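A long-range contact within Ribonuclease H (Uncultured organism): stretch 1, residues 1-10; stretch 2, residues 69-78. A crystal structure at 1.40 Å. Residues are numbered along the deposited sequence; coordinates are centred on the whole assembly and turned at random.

Stretch 1 (1-10) MNKIIIYTDG
Stretch 2, residues 69-78: DMEVEVRMDS

Neighbouring parallel strands are joined by a backbone ladder, while their side chains alternate between two faces that can differ sharply in chemistry. Ribonuclease H offers a compact example. Two extended segments, with phi near -110° to -150° and psi near 120° to 150° over most of their length, run in the same direction at 26°, their axes approaching to 4.6 Å. Ile4 lies beside Val72, Ile5 beside Glu73, Ile6 beside Val74 and Tyr7 beside Arg75, with CA atoms 4.6 to 5.0 Å apart. Ile4 bonds on both sides of Val72, to Glu71 and Glu73, and Ile6 on both sides of Val74, to Glu73 and Arg75: Ile4 N donates to Glu71 O (2.9 Å), Glu73 N to Ile4 O (3.0 Å), Ile6 N to Glu73 O (2.7 Å) and Arg75 N to Ile6 O (2.7 Å). The ladder frays at a weak bond from Thr8 N to Arg75 O (3.3 Å).

Arg75, the residue most covered, lies on the face it shares with Lys3, Ile5, Tyr7, Glu71 and Glu73, a mixed, largely polar surface. Its chi1 is m and chi2 and chi3 are t, so the chain extends until the guanidinium lays one face over Ile5 CG2, which is 3.5 Å from Arg75 NE. Arg75 NE also bonds Glu73 OE2 (2.7 Å) in a salt bridge within its own strand, and Arg75 NH1 donates weakly to Tyr7 OH (2.9 Å).

Lys3, chi1 and chi2 t, chi3 m and chi4 -148°, donates from NZ to Glu71 OE2 (2.9 Å) in a salt bridge. On the apolar face, Ile6 (chi1 m, chi2 t) packs CD1 on Val72 CG1 (3.8 Å).

Met70, chi1 t with chi2 and chi3 p, closes the N-terminal end. Its CE meets Met1 SD at 3.5 Å, and its CG lies 3.7 Å from Ile4 CD1. Beside it, water 1 donates to Asn2 O (2.6 Å) and accepts from Glu71 N (2.9 Å), linking the two segments through their backbones.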

# COMPACT_ATOMS: atom_id res chain seq x y z
N MET A 1 -3.42 -18.54 8.54
CA MET A 1 -3.93 -18.16 7.20
C MET A 1 -3.34 -19.07 6.11
O MET A 1 -2.30 -19.69 6.33
CB MET A 1 -3.64 -16.68 6.92
CG MET A 1 -2.23 -16.37 6.47
SD MET A 1 -0.99 -16.48 7.79
CE MET A 1 -1.64 -15.29 8.95
N ASN A 2 -3.95 -19.07 4.92
CA ASN A 2 -3.35 -19.67 3.72
C ASN A 2 -3.01 -18.65 2.64
O ASN A 2 -2.39 -18.98 1.63
CB ASN A 2 -4.26 -20.75 3.12
CG ASN A 2 -4.69 -21.78 4.14
OD1 ASN A 2 -5.76 -22.39 4.00
ND2 ASN A 2 -3.81 -22.09 5.08
N LYS A 3 -3.54 -17.45 2.78
CA LYS A 3 -3.13 -16.35 1.93
C LYS A 3 -3.23 -15.08 2.72
O LYS A 3 -4.00 -15.00 3.69
CB LYS A 3 -4.04 -16.25 0.70
CG LYS A 3 -3.52 -15.28 -0.37
CD LYS A 3 -4.53 -15.07 -1.49
CE LYS A 3 -5.13 -16.39 -1.95
NZ LYS A 3 -5.46 -16.36 -3.40
N ILE A 4 -2.36 -14.14 2.38
CA ILE A 4 -2.40 -12.81 2.96
C ILE A 4 -2.80 -11.82 1.88
O ILE A 4 -2.18 -11.77 0.82
CB ILE A 4 -1.03 -12.43 3.56
CG1 ILE A 4 -0.72 -13.32 4.77
CG2 ILE A 4 -1.02 -10.96 3.98
CD1 ILE A 4 0.71 -13.13 5.34
N ILE A 5 -3.93 -11.15 2.10
CA ILE A 5 -4.45 -10.18 1.14
C ILE A 5 -4.30 -8.78 1.73
O ILE A 5 -4.75 -8.51 2.85
CB ILE A 5 -5.95 -10.44 0.82
CG1 ILE A 5 -6.13 -11.84 0.24
CG2 ILE A 5 -6.47 -9.38 -0.16
CD1 ILE A 5 -7.56 -12.30 0.21
N ILE A 6 -3.63 -7.91 0.98
CA ILE A 6 -3.31 -6.56 1.44
C ILE A 6 -4.06 -5.56 0.56
O ILE A 6 -4.14 -5.76 -0.66
CB ILE A 6 -1.80 -6.29 1.32
CG1 ILE A 6 -0.99 -7.27 2.17
CG2 ILE A 6 -1.48 -4.86 1.73
CD1 ILE A 6 0.51 -7.21 1.93
N TYR A 7 -4.71 -4.58 1.17
CA TYR A 7 -5.24 -3.42 0.45
C TYR A 7 -4.45 -2.20 0.90
O TYR A 7 -4.24 -2.00 2.10
CB TYR A 7 -6.71 -3.16 0.81
CG TYR A 7 -7.62 -4.34 0.58
CD1 TYR A 7 -7.56 -5.46 1.41
CD2 TYR A 7 -8.44 -4.40 -0.54
CE1 TYR A 7 -8.41 -6.55 1.21
CE2 TYR A 7 -9.27 -5.49 -0.76
CZ TYR A 7 -9.21 -6.58 0.09
OH TYR A 7 -10.00 -7.70 -0.16
N THR A 8 -4.04 -1.37 -0.04
CA THR A 8 -3.38 -0.13 0.34
C THR A 8 -4.02 1.07 -0.31
O THR A 8 -4.60 0.97 -1.39
CB THR A 8 -1.87 -0.12 0.01
OG1 THR A 8 -1.68 -0.09 -1.41
CG2 THR A 8 -1.16 -1.35 0.60
N ASP A 9 -3.90 2.22 0.35
CA ASP A 9 -4.26 3.49 -0.25
C ASP A 9 -3.43 4.58 0.42
O ASP A 9 -2.97 4.44 1.56
CB ASP A 9 -5.76 3.77 -0.04
CG ASP A 9 -6.32 4.82 -1.00
OD1 ASP A 9 -5.65 5.18 -2.00
OD2 ASP A 9 -7.45 5.29 -0.76
N GLY A 10 -3.22 5.68 -0.30
CA GLY A 10 -2.60 6.86 0.25
C GLY A 10 -3.25 8.08 -0.37
O GLY A 10 -3.74 8.02 -1.50
N ASP A 69 6.81 -18.98 2.64
CA ASP A 69 6.07 -19.79 1.67
C ASP A 69 4.62 -19.33 1.51
O ASP A 69 3.78 -20.08 1.03
CB ASP A 69 6.09 -21.27 2.04
CG ASP A 69 7.42 -21.94 1.71
OD1 ASP A 69 8.19 -21.40 0.90
OD2 ASP A 69 7.68 -23.04 2.26
N MET A 70 4.31 -18.15 2.04
CA MET A 70 2.93 -17.67 2.09
C MET A 70 2.59 -16.88 0.82
O MET A 70 3.33 -15.97 0.44
CB MET A 70 2.71 -16.79 3.32
CG MET A 70 1.32 -16.19 3.43
SD MET A 70 0.02 -17.42 3.70
CE MET A 70 0.55 -18.21 5.21
N GLU A 71 1.45 -17.18 0.22
CA GLU A 71 0.93 -16.41 -0.91
C GLU A 71 0.46 -15.04 -0.43
O GLU A 71 -0.27 -14.95 0.56
CB GLU A 71 -0.24 -17.17 -1.54
CG GLU A 71 -0.93 -16.47 -2.70
CD GLU A 71 -2.01 -17.34 -3.35
OE1 GLU A 71 -2.12 -18.53 -2.98
OE2 GLU A 71 -2.73 -16.84 -4.23
N VAL A 72 0.94 -13.98 -1.09
CA VAL A 72 0.59 -12.60 -0.73
C VAL A 72 0.09 -11.86 -1.98
O VAL A 72 0.74 -11.88 -3.03
CB VAL A 72 1.81 -11.86 -0.15
CG1 VAL A 72 1.42 -10.46 0.27
CG2 VAL A 72 2.40 -12.62 1.03
N GLU A 73 -0.99 -11.11 -1.81
CA GLU A 73 -1.57 -10.34 -2.91
C GLU A 73 -1.83 -8.93 -2.39
O GLU A 73 -2.37 -8.76 -1.29
CB GLU A 73 -2.87 -11.02 -3.34
CG GLU A 73 -3.70 -10.28 -4.37
CD GLU A 73 -4.84 -11.14 -4.88
OE1 GLU A 73 -4.57 -12.25 -5.38
OE2 GLU A 73 -5.98 -10.66 -4.89
N VAL A 74 -1.48 -7.93 -3.20
CA VAL A 74 -1.76 -6.53 -2.88
C VAL A 74 -2.78 -5.98 -3.86
O VAL A 74 -2.61 -6.12 -5.08
CB VAL A 74 -0.48 -5.67 -2.98
CG1 VAL A 74 -0.84 -4.18 -2.86
CG2 VAL A 74 0.51 -6.06 -1.91
N ARG A 75 -3.90 -5.52 -3.32
CA ARG A 75 -5.01 -4.95 -4.09
C ARG A 75 -5.01 -3.44 -3.98
O ARG A 75 -4.90 -2.88 -2.89
CB ARG A 75 -6.34 -5.51 -3.59
CG ARG A 75 -6.42 -7.02 -3.80
CD ARG A 75 -7.67 -7.65 -3.21
NE ARG A 75 -7.68 -9.09 -3.48
CZ ARG A 75 -8.66 -9.91 -3.13
NH1 ARG A 75 -9.72 -9.44 -2.48
NH2 ARG A 75 -8.54 -11.21 -3.34
N MET A 76 -5.06 -2.77 -5.13
CA MET A 76 -5.04 -1.32 -5.18
C MET A 76 -6.11 -0.86 -6.15
O MET A 76 -6.32 -1.49 -7.19
CB MET A 76 -3.69 -0.85 -5.72
CG MET A 76 -2.51 -1.32 -4.91
SD MET A 76 -0.94 -0.79 -5.62
CE MET A 76 -0.55 0.62 -4.60
N ASP A 77 -6.70 0.30 -5.88
CA ASP A 77 -7.68 0.84 -6.80
C ASP A 77 -7.12 1.81 -7.84
O ASP A 77 -7.85 2.26 -8.73
CB ASP A 77 -8.91 1.41 -6.07
CG ASP A 77 -8.61 2.68 -5.28
OD1 ASP A 77 -7.61 2.67 -4.53
OD2 ASP A 77 -9.55 3.48 -5.08
N SER A 78 -5.80 1.87 -7.94
CA SER A 78 -5.16 2.63 -9.00
C SER A 78 -4.60 1.67 -10.05
O SER A 78 -3.62 0.97 -9.80
CB SER A 78 -4.01 3.47 -8.43
OG SER A 78 -3.20 3.99 -9.47
O HOH W 1 0.02 -19.63 0.95
O HOH W 2 -4.79 1.98 -3.96
O HOH W 3 -9.62 4.55 -2.49